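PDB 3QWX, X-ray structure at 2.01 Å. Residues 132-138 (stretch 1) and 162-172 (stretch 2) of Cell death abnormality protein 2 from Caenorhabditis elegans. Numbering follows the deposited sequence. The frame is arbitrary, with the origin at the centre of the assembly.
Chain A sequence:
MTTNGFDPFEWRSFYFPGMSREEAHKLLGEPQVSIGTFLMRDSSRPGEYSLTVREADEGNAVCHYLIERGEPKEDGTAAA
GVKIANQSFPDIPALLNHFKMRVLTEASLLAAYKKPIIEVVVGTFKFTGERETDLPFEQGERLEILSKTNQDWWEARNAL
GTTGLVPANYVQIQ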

# COMPACT_ATOMS: atom_id res chain seq x y z
N GLU A 132 -0.34 -10.12 -13.26
CA GLU A 132 0.47 -9.25 -12.40
C GLU A 132 -0.23 -8.92 -11.07
O GLU A 132 0.39 -8.43 -10.13
CB GLU A 132 0.81 -7.95 -13.15
CG GLU A 132 -0.42 -7.17 -13.67
CD GLU A 132 -1.32 -7.99 -14.61
OE1 GLU A 132 -0.82 -8.45 -15.66
OE2 GLU A 132 -2.52 -8.16 -14.29
N THR A 133 -1.53 -9.20 -11.02
CA THR A 133 -2.35 -8.95 -9.85
C THR A 133 -2.26 -10.12 -8.86
O THR A 133 -2.78 -10.04 -7.74
CB THR A 133 -3.82 -8.76 -10.26
OG1 THR A 133 -4.29 -9.95 -10.91
CG2 THR A 133 -3.94 -7.58 -11.22
N ASP A 134 -1.61 -11.20 -9.29
CA ASP A 134 -1.54 -12.42 -8.51
C ASP A 134 -0.33 -12.43 -7.59
O ASP A 134 0.66 -11.77 -7.85
CB ASP A 134 -1.48 -13.64 -9.43
CG ASP A 134 -2.72 -13.79 -10.30
OD1 ASP A 134 -3.76 -13.16 -9.97
OD2 ASP A 134 -2.66 -14.53 -11.30
N LEU A 135 -0.41 -13.20 -6.51
CA LEU A 135 0.70 -13.34 -5.57
C LEU A 135 1.30 -14.73 -5.72
O LEU A 135 0.69 -15.71 -5.27
CB LEU A 135 0.20 -13.11 -4.14
CG LEU A 135 1.22 -13.32 -3.01
CD1 LEU A 135 2.37 -12.29 -3.10
CD2 LEU A 135 0.57 -13.29 -1.65
N PRO A 136 2.48 -14.83 -6.36
CA PRO A 136 3.12 -16.14 -6.50
C PRO A 136 3.54 -16.65 -5.14
O PRO A 136 3.85 -15.85 -4.26
CB PRO A 136 4.37 -15.84 -7.34
CG PRO A 136 4.12 -14.49 -7.96
CD PRO A 136 3.27 -13.75 -6.97
N PHE A 137 3.51 -17.96 -4.95
CA PHE A 137 3.99 -18.53 -3.70
C PHE A 137 4.49 -19.96 -3.89
O PHE A 137 4.25 -20.59 -4.93
CB PHE A 137 2.92 -18.47 -2.59
CG PHE A 137 1.63 -19.15 -2.95
CD1 PHE A 137 0.60 -18.44 -3.54
CD2 PHE A 137 1.43 -20.49 -2.65
CE1 PHE A 137 -0.59 -19.06 -3.86
CE2 PHE A 137 0.24 -21.13 -2.98
CZ PHE A 137 -0.77 -20.41 -3.58
N GLU A 138 5.18 -20.45 -2.87
CA GLU A 138 5.77 -21.78 -2.90
C GLU A 138 4.85 -22.78 -2.20
O GLU A 138 4.02 -22.40 -1.38
CB GLU A 138 7.15 -21.76 -2.23
CG GLU A 138 8.22 -20.93 -2.98
CD GLU A 138 9.51 -20.80 -2.20
OE1 GLU A 138 9.95 -21.82 -1.63
OE2 GLU A 138 10.08 -19.69 -2.12
N THR A 162 3.98 -8.42 0.75
CA THR A 162 3.46 -8.36 -0.61
C THR A 162 2.06 -8.97 -0.72
O THR A 162 1.81 -10.07 -0.22
CB THR A 162 4.39 -9.06 -1.60
OG1 THR A 162 5.73 -8.63 -1.37
CG2 THR A 162 3.99 -8.76 -3.05
N THR A 163 1.16 -8.26 -1.39
CA THR A 163 -0.25 -8.64 -1.46
C THR A 163 -0.67 -8.97 -2.89
O THR A 163 -0.17 -8.39 -3.85
CB THR A 163 -1.16 -7.52 -0.91
OG1 THR A 163 -1.01 -7.41 0.51
CG2 THR A 163 -2.60 -7.82 -1.22
N GLY A 164 -1.61 -9.89 -3.05
CA GLY A 164 -2.10 -10.24 -4.36
C GLY A 164 -3.08 -11.39 -4.28
O GLY A 164 -3.28 -11.96 -3.21
N LEU A 165 -3.66 -11.75 -5.41
CA LEU A 165 -4.69 -12.78 -5.46
C LEU A 165 -4.08 -14.17 -5.58
O LEU A 165 -3.06 -14.37 -6.24
CB LEU A 165 -5.63 -12.54 -6.64
CG LEU A 165 -6.53 -11.31 -6.63
CD1 LEU A 165 -7.28 -11.19 -7.94
CD2 LEU A 165 -7.49 -11.40 -5.48
N VAL A 166 -4.73 -15.14 -4.95
CA VAL A 166 -4.28 -16.52 -4.95
C VAL A 166 -5.49 -17.43 -5.17
O VAL A 166 -6.62 -17.08 -4.77
CB VAL A 166 -3.56 -16.89 -3.62
CG1 VAL A 166 -2.37 -15.97 -3.38
CG2 VAL A 166 -4.55 -16.82 -2.44
N PRO A 167 -5.29 -18.59 -5.82
CA PRO A 167 -6.41 -19.50 -6.02
C PRO A 167 -6.79 -20.18 -4.72
O PRO A 167 -5.91 -20.67 -4.01
CB PRO A 167 -5.85 -20.55 -7.01
CG PRO A 167 -4.57 -20.00 -7.53
CD PRO A 167 -4.05 -19.06 -6.46
N ALA A 168 -8.08 -20.22 -4.40
CA ALA A 168 -8.55 -20.83 -3.16
C ALA A 168 -8.21 -22.32 -3.08
O ALA A 168 -7.98 -22.86 -1.98
CB ALA A 168 -10.05 -20.61 -2.99
N ASN A 169 -8.17 -22.99 -4.23
CA ASN A 169 -7.85 -24.42 -4.28
C ASN A 169 -6.34 -24.72 -4.18
O ASN A 169 -5.92 -25.87 -4.29
CB ASN A 169 -8.48 -25.10 -5.50
CG ASN A 169 -7.96 -24.57 -6.82
OD1 ASN A 169 -7.75 -25.33 -7.78
ND2 ASN A 169 -7.77 -23.27 -6.90
N TYR A 170 -5.54 -23.67 -3.97
CA TYR A 170 -4.10 -23.83 -3.83
C TYR A 170 -3.65 -23.59 -2.37
O TYR A 170 -2.46 -23.66 -2.07
CB TYR A 170 -3.36 -22.87 -4.75
CG TYR A 170 -3.11 -23.34 -6.17
CD1 TYR A 170 -4.16 -23.73 -7.00
CD2 TYR A 170 -1.81 -23.34 -6.69
CE1 TYR A 170 -3.92 -24.14 -8.32
CE2 TYR A 170 -1.56 -23.73 -7.99
CZ TYR A 170 -2.61 -24.14 -8.80
OH TYR A 170 -2.34 -24.53 -10.10
N VAL A 171 -4.60 -23.28 -1.49
CA VAL A 171 -4.28 -23.03 -0.10
C VAL A 171 -5.14 -23.85 0.87
O VAL A 171 -6.26 -24.24 0.55
CB VAL A 171 -4.38 -21.52 0.26
CG1 VAL A 171 -3.39 -20.71 -0.55
CG2 VAL A 171 -5.78 -21.01 0.03
N GLN A 172 -4.59 -24.09 2.05
CA GLN A 172 -5.29 -24.82 3.10
C GLN A 172 -5.09 -24.15 4.47
O GLN A 172 -3.99 -23.70 4.78
CB GLN A 172 -4.71 -26.22 3.17
CG GLN A 172 -5.17 -27.04 4.35
CD GLN A 172 -4.47 -28.38 4.39
OE1 GLN A 172 -3.52 -28.61 3.64
NE2 GLN A 172 -4.93 -29.27 5.27

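A segment without regular secondary structure can still be fastened to a strand by a minimum of backbone pairing, with apolar side chains carrying the contact further. Residues 132-138 and 162-172 of Cell death abnormality protein 2 illustrate the principle. The first stretch forms neither helix nor strand, yet it pairs with the strand 163-167 through a single beta bridge, between Asp134 and Leu165, whose CA atoms lie 4.4 Å apart.

Two hydrogen bonds make that bridge, and both engage the backbone of Leu165. Leu165 N donates to Thr133 O at 3.0 Å, and Leu165 O accepts from Leu135 N at 2.9 Å. With angles at hydrogen of 168° and 167°, both bonds are nearly straight. The bonded residues of the first stretch thus flank Asp134, which turns its CA toward the same carbonyl: Asp134 CA lies 3.4 Å from Leu165 O, a CA-H...O contact that supplements the stronger N-H donor. The CA-to-CB bond of Asp134 points away from the strand, and a weak hydrogen bond from Thr133 OG1 to Asp134 OD1, 3.4 Å long, links the side chains of these neighbours.

Close backbone approach also depends on what is absent. Gly164 lies beside Leu135, with Gly164 CA 3.5 Å from Thr133 O and 3.7 Å from Leu135 CB. A CB on Gly164 would point toward the first stretch and come within 2.9 Å of Leu135 N, a clash. The bare CA leaves room for the backbone between Thr133 O and Leu135 N. Leu135 itself is buried, and its CA-to-CB bond points toward the other stretch. Leu135 CD1 reaches Thr162 CG2 at 3.9 Å, while Leu135 CB meets Val166 CG1 at the same distance. These are dispersion contacts, and they shield hydrocarbon from solvent without demanding the directionality of the hydrogen bonds.

Phe137 extends the apolar contact beyond the bridge. Phe137 CE1 lies 3.6 Å from Val166 CG1, so this valine methyl group serves both Leu135 and Phe137. Farther along, Phe137 CZ approaches Tyr170 CB at 3.8 Å and Val171 CG1 at 4.0 Å. Pro167 CD and Tyr170 CB sit at the edge of the phenylalanine ring, near its plane. A 3-10 segment, 168-170, connects strand 163-167 to Val171, with Tyr170 N donating to Pro167 O at 3.0 Å. Directional bonds thus set the register at one point, and apolar packing broadens the contact, which buries 462 Å² in all.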